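Local coordinates for nitrite oxidoreductase subunit B (Kuenenia stuttgartiensis, PDB 7B04), which carries electrons through a chain of iron-sulfur clusters in nitrite oxidoreductase, the complex that probably interconverts nitrite and nitrate in this anammox bacterium, at residues Gln127-Trp139 against Arg212-Met224. Residues are numbered along the deposited sequence; the frame is centred on the assembly and turned at random.
Sequences QWAVGYIPEDKEW and RKCVEQCPYKKPM. With F3S (Fe3-s4 cluster), chain B; SF4 (iron/sulfur cluster), chain Z.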
# COMPACT_ATOMS: atom_id res chain seq x y z
N GLN A 127 28.92 31.09 3.16
CA GLN A 127 27.78 30.38 3.78
C GLN A 127 28.35 29.32 4.71
O GLN A 127 29.49 28.97 4.59
CB GLN A 127 26.83 29.78 2.75
CG GLN A 127 26.51 30.71 1.61
CD GLN A 127 25.36 31.60 1.96
OE1 GLN A 127 24.63 31.34 2.88
NE2 GLN A 127 25.20 32.67 1.22
N TRP A 128 27.54 28.84 5.64
CA TRP A 128 28.01 27.87 6.62
C TRP A 128 28.13 26.47 6.02
O TRP A 128 28.93 25.67 6.51
CB TRP A 128 27.07 27.87 7.83
CG TRP A 128 27.26 29.08 8.69
CD1 TRP A 128 26.34 30.06 8.94
CD2 TRP A 128 28.44 29.45 9.41
NE1 TRP A 128 26.87 31.01 9.78
CE2 TRP A 128 28.16 30.66 10.08
CE3 TRP A 128 29.71 28.88 9.55
CZ2 TRP A 128 29.11 31.30 10.88
CZ3 TRP A 128 30.64 29.51 10.35
CH2 TRP A 128 30.34 30.71 11.00
N ALA A 129 27.36 26.16 4.98
CA ALA A 129 27.43 24.85 4.37
C ALA A 129 26.97 24.93 2.92
O ALA A 129 26.22 25.84 2.54
CB ALA A 129 26.57 23.83 5.13
N VAL A 130 27.45 23.98 2.11
CA VAL A 130 26.99 23.86 0.73
C VAL A 130 25.60 23.25 0.73
O VAL A 130 25.22 22.49 1.62
CB VAL A 130 27.97 23.03 -0.10
CG1 VAL A 130 29.14 23.88 -0.56
CG2 VAL A 130 28.46 21.83 0.70
N GLY A 131 24.82 23.59 -0.29
CA GLY A 131 23.48 23.04 -0.40
C GLY A 131 22.71 23.68 -1.53
O GLY A 131 23.27 24.40 -2.36
N TYR A 132 21.42 23.39 -1.55
CA TYR A 132 20.51 23.92 -2.55
C TYR A 132 19.10 23.86 -1.98
O TYR A 132 18.81 23.08 -1.07
CB TYR A 132 20.59 23.13 -3.87
CG TYR A 132 19.98 21.75 -3.80
CD1 TYR A 132 20.70 20.67 -3.33
CD2 TYR A 132 18.67 21.52 -4.22
CE1 TYR A 132 20.15 19.40 -3.27
CE2 TYR A 132 18.11 20.26 -4.17
CZ TYR A 132 18.85 19.21 -3.69
OH TYR A 132 18.29 17.95 -3.63
N ILE A 133 18.22 24.70 -2.53
CA ILE A 133 16.81 24.69 -2.18
C ILE A 133 16.08 23.87 -3.24
O ILE A 133 16.05 24.27 -4.41
CB ILE A 133 16.23 26.11 -2.10
CG1 ILE A 133 16.86 26.87 -0.93
CG2 ILE A 133 14.72 26.06 -1.95
CD1 ILE A 133 16.50 28.34 -0.89
N PRO A 134 15.50 22.72 -2.89
CA PRO A 134 14.74 21.95 -3.88
C PRO A 134 13.53 22.75 -4.35
O PRO A 134 12.75 23.26 -3.55
CB PRO A 134 14.33 20.69 -3.12
CG PRO A 134 15.29 20.59 -1.98
CD PRO A 134 15.61 22.01 -1.60
N GLU A 135 13.38 22.84 -5.67
CA GLU A 135 12.26 23.56 -6.24
C GLU A 135 10.97 22.80 -5.95
O GLU A 135 10.98 21.59 -5.68
CB GLU A 135 12.47 23.76 -7.74
CG GLU A 135 11.42 24.60 -8.45
CD GLU A 135 11.84 24.97 -9.87
OE1 GLU A 135 13.03 24.83 -10.19
OE2 GLU A 135 10.96 25.40 -10.65
N ASP A 136 9.84 23.51 -6.00
CA ASP A 136 8.56 22.89 -5.68
C ASP A 136 8.28 21.69 -6.57
O ASP A 136 7.61 20.74 -6.14
CB ASP A 136 7.42 23.92 -5.80
CG ASP A 136 7.33 24.54 -7.19
OD1 ASP A 136 8.20 24.25 -8.04
OD2 ASP A 136 6.38 25.31 -7.42
N LYS A 137 8.81 21.70 -7.80
CA LYS A 137 8.64 20.56 -8.69
C LYS A 137 9.51 19.38 -8.30
O LYS A 137 9.23 18.25 -8.72
CB LYS A 137 8.93 20.99 -10.13
CG LYS A 137 7.81 21.82 -10.72
CD LYS A 137 8.11 22.34 -12.11
CE LYS A 137 6.91 23.09 -12.66
NZ LYS A 137 7.21 23.81 -13.93
N GLU A 138 10.56 19.60 -7.50
CA GLU A 138 11.39 18.50 -7.03
C GLU A 138 10.83 17.84 -5.77
O GLU A 138 11.31 16.77 -5.38
CB GLU A 138 12.81 18.98 -6.74
CG GLU A 138 13.51 19.66 -7.90
CD GLU A 138 14.91 20.13 -7.55
OE1 GLU A 138 15.34 19.90 -6.40
OE2 GLU A 138 15.58 20.72 -8.42
N TRP A 139 9.81 18.44 -5.15
CA TRP A 139 9.10 17.82 -4.05
C TRP A 139 7.95 16.94 -4.51
O TRP A 139 7.36 16.22 -3.68
CB TRP A 139 8.57 18.89 -3.09
CG TRP A 139 9.66 19.67 -2.42
CD1 TRP A 139 10.15 20.88 -2.80
CD2 TRP A 139 10.38 19.29 -1.24
NE1 TRP A 139 11.14 21.28 -1.94
CE2 TRP A 139 11.31 20.32 -0.97
CE3 TRP A 139 10.35 18.18 -0.39
CZ2 TRP A 139 12.18 20.28 0.11
CZ3 TRP A 139 11.21 18.14 0.68
CH2 TRP A 139 12.12 19.18 0.92
N ARG A 212 14.45 29.79 4.99
CA ARG A 212 14.73 28.75 4.01
C ARG A 212 16.20 28.33 3.99
O ARG A 212 16.60 27.52 3.14
CB ARG A 212 14.33 29.23 2.60
CG ARG A 212 13.11 28.60 1.95
CD ARG A 212 11.79 29.03 2.58
NE ARG A 212 11.46 30.46 2.47
CZ ARG A 212 10.76 31.00 1.48
NH1 ARG A 212 10.32 30.26 0.47
NH2 ARG A 212 10.50 32.31 1.48
N LYS A 213 17.03 28.84 4.91
CA LYS A 213 18.43 28.42 4.95
C LYS A 213 18.57 27.00 5.47
O LYS A 213 19.42 26.24 4.99
CB LYS A 213 19.26 29.38 5.81
CG LYS A 213 19.24 30.84 5.35
CD LYS A 213 19.75 30.98 3.92
CE LYS A 213 21.27 30.87 3.86
NZ LYS A 213 21.78 31.11 2.48
N CYS A 214 17.76 26.63 6.47
CA CYS A 214 17.70 25.24 6.89
C CYS A 214 17.31 24.33 5.73
O CYS A 214 17.89 23.26 5.54
CB CYS A 214 16.71 25.09 8.05
SG CYS A 214 15.12 25.88 7.75
N VAL A 215 16.31 24.75 4.94
CA VAL A 215 15.93 24.01 3.74
C VAL A 215 17.08 23.97 2.76
O VAL A 215 17.28 22.97 2.05
CB VAL A 215 14.67 24.64 3.12
CG1 VAL A 215 14.24 23.87 1.89
CG2 VAL A 215 13.55 24.71 4.14
N GLU A 216 17.87 25.05 2.69
CA GLU A 216 18.96 25.13 1.72
C GLU A 216 20.10 24.20 2.09
O GLU A 216 20.57 23.41 1.26
CB GLU A 216 19.45 26.58 1.62
CG GLU A 216 20.85 26.72 1.05
CD GLU A 216 21.04 28.01 0.27
OE1 GLU A 216 21.35 27.94 -0.94
OE2 GLU A 216 20.88 29.09 0.87
N GLN A 217 20.57 24.27 3.34
CA GLN A 217 21.84 23.67 3.72
C GLN A 217 21.71 22.32 4.43
O GLN A 217 22.73 21.68 4.70
CB GLN A 217 22.63 24.63 4.61
CG GLN A 217 23.29 25.76 3.83
CD GLN A 217 23.50 27.01 4.66
OE1 GLN A 217 23.13 28.11 4.26
NE2 GLN A 217 24.10 26.84 5.84
N CYS A 218 20.50 21.88 4.74
CA CYS A 218 20.33 20.53 5.27
C CYS A 218 20.56 19.51 4.16
O CYS A 218 19.80 19.49 3.18
CB CYS A 218 18.94 20.33 5.86
SG CYS A 218 18.62 18.62 6.37
N PRO A 219 21.58 18.65 4.26
CA PRO A 219 21.86 17.71 3.17
C PRO A 219 20.80 16.63 3.01
O PRO A 219 20.72 16.02 1.94
CB PRO A 219 23.21 17.11 3.56
CG PRO A 219 23.24 17.21 5.05
CD PRO A 219 22.51 18.48 5.39
N TYR A 220 19.99 16.39 4.04
CA TYR A 220 18.95 15.36 3.99
C TYR A 220 17.58 15.91 3.61
O TYR A 220 16.65 15.12 3.43
CB TYR A 220 18.87 14.64 5.35
CG TYR A 220 20.19 14.03 5.75
CD1 TYR A 220 20.61 12.83 5.20
CD2 TYR A 220 21.03 14.67 6.65
CE1 TYR A 220 21.83 12.27 5.56
CE2 TYR A 220 22.25 14.12 7.01
CZ TYR A 220 22.64 12.92 6.46
OH TYR A 220 23.85 12.37 6.81
N LYS A 221 17.44 17.23 3.49
CA LYS A 221 16.24 17.87 2.94
C LYS A 221 15.00 17.57 3.77
O LYS A 221 13.90 17.39 3.24
CB LYS A 221 16.03 17.47 1.48
CG LYS A 221 17.24 17.74 0.60
CD LYS A 221 17.59 19.22 0.63
CE LYS A 221 18.93 19.48 -0.03
NZ LYS A 221 19.28 20.93 0.01
N LYS A 222 15.17 17.49 5.08
CA LYS A 222 14.05 17.32 6.00
C LYS A 222 13.31 18.62 6.32
O LYS A 222 12.07 18.60 6.39
CB LYS A 222 14.52 16.64 7.28
CG LYS A 222 14.92 15.18 7.07
CD LYS A 222 13.71 14.30 6.77
CE LYS A 222 13.66 13.89 5.30
NZ LYS A 222 12.51 12.99 5.00
N PRO A 223 13.98 19.75 6.55
CA PRO A 223 13.24 21.00 6.79
C PRO A 223 12.49 21.42 5.54
O PRO A 223 13.05 21.48 4.44
CB PRO A 223 14.33 22.01 7.16
CG PRO A 223 15.51 21.20 7.52
CD PRO A 223 15.43 19.98 6.68
N MET A 224 11.20 21.71 5.70
CA MET A 224 10.32 22.02 4.59
C MET A 224 9.54 23.28 4.89
O MET A 224 9.06 23.48 6.01
CB MET A 224 9.37 20.85 4.30
CG MET A 224 10.09 19.54 4.04
SD MET A 224 9.00 18.10 4.04
CE MET A 224 10.19 16.78 4.21
FE1 F3S B . 15.88 29.88 10.30
FE3 F3S B . 13.22 29.58 9.81
FE4 F3S B . 15.03 28.01 8.53
S1 F3S B . 14.34 31.49 10.07
S2 F3S B . 16.85 29.33 8.30
S3 F3S B . 14.60 28.03 10.80
S4 F3S B . 13.15 28.89 7.63
FE1 SF4 Z . 18.69 17.80 8.49
FE2 SF4 Z . 20.18 16.85 10.58
FE3 SF4 Z . 17.45 16.80 10.72
FE4 SF4 Z . 18.78 19.19 10.85
S1 SF4 Z . 18.89 17.47 12.35
S2 SF4 Z . 16.93 18.72 9.61
S3 SF4 Z . 20.52 18.79 9.42
S4 SF4 Z . 18.77 15.65 9.25
O HOH W 1 22.37 27.17 -3.01
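A ferredoxin-type motif, whose short helix 213-217 runs between two iron-sulfur clusters, is crossed, on the side turned from the clusters, by the extended loop Gln127-Pro134, while Trp139 reaches the chain that follows the helix. Two of the motif's cysteines lie here, Cys214 in the helix and Cys218 just after it: Cys214 SG binds FE4 of the [3Fe-4S] cluster and Cys218 SG binds FE1 of a [4Fe-4S] cluster, each at 2.3 Å. The loop meets the last turn of the helix through its backbone, where Tyr132 N makes a weak hydrogen bond to Glu216 O (2.9 Å, N-H...O 124°). Beside it, the amine of Lys221 approaches Tyr132 O at a separation too short to be taken literally at this resolution, and lies over one face of the Tyr132 ring, NZ 3.8 Å from the centroid and 18° off the normal, a cation-pi contact. The bend at chi2 of Lys221 swings the chain so that CE and NZ come over the ring face, and its CD packs on Pro134 CG. Further along, Ile133 CG1 lies 3.6 Å from Glu216 CB.

At the start of the loop, Lys213 NZ donates to Gln127 OE1 (2.9 Å) from 45° out of the carbonyl plane, and forms a salt bridge with Glu216 OE2 (2.7 Å). Bends at chi2 and chi3 fold the lysine chain back toward the loop, and Gln304 of subunit C also accepts from NZ, tying the cluster helix to loop and neighbouring subunit. A methionine in its place would probably leave the Glu216 carboxylate without its charged mate and Gln127 OE1 without this donor. Beyond the helix, Met224 SD makes an oblique Met-aromatic contact with Trp139, whose six-membered ring presents CH2 edge-on to Lys221 O at 3.4 Å.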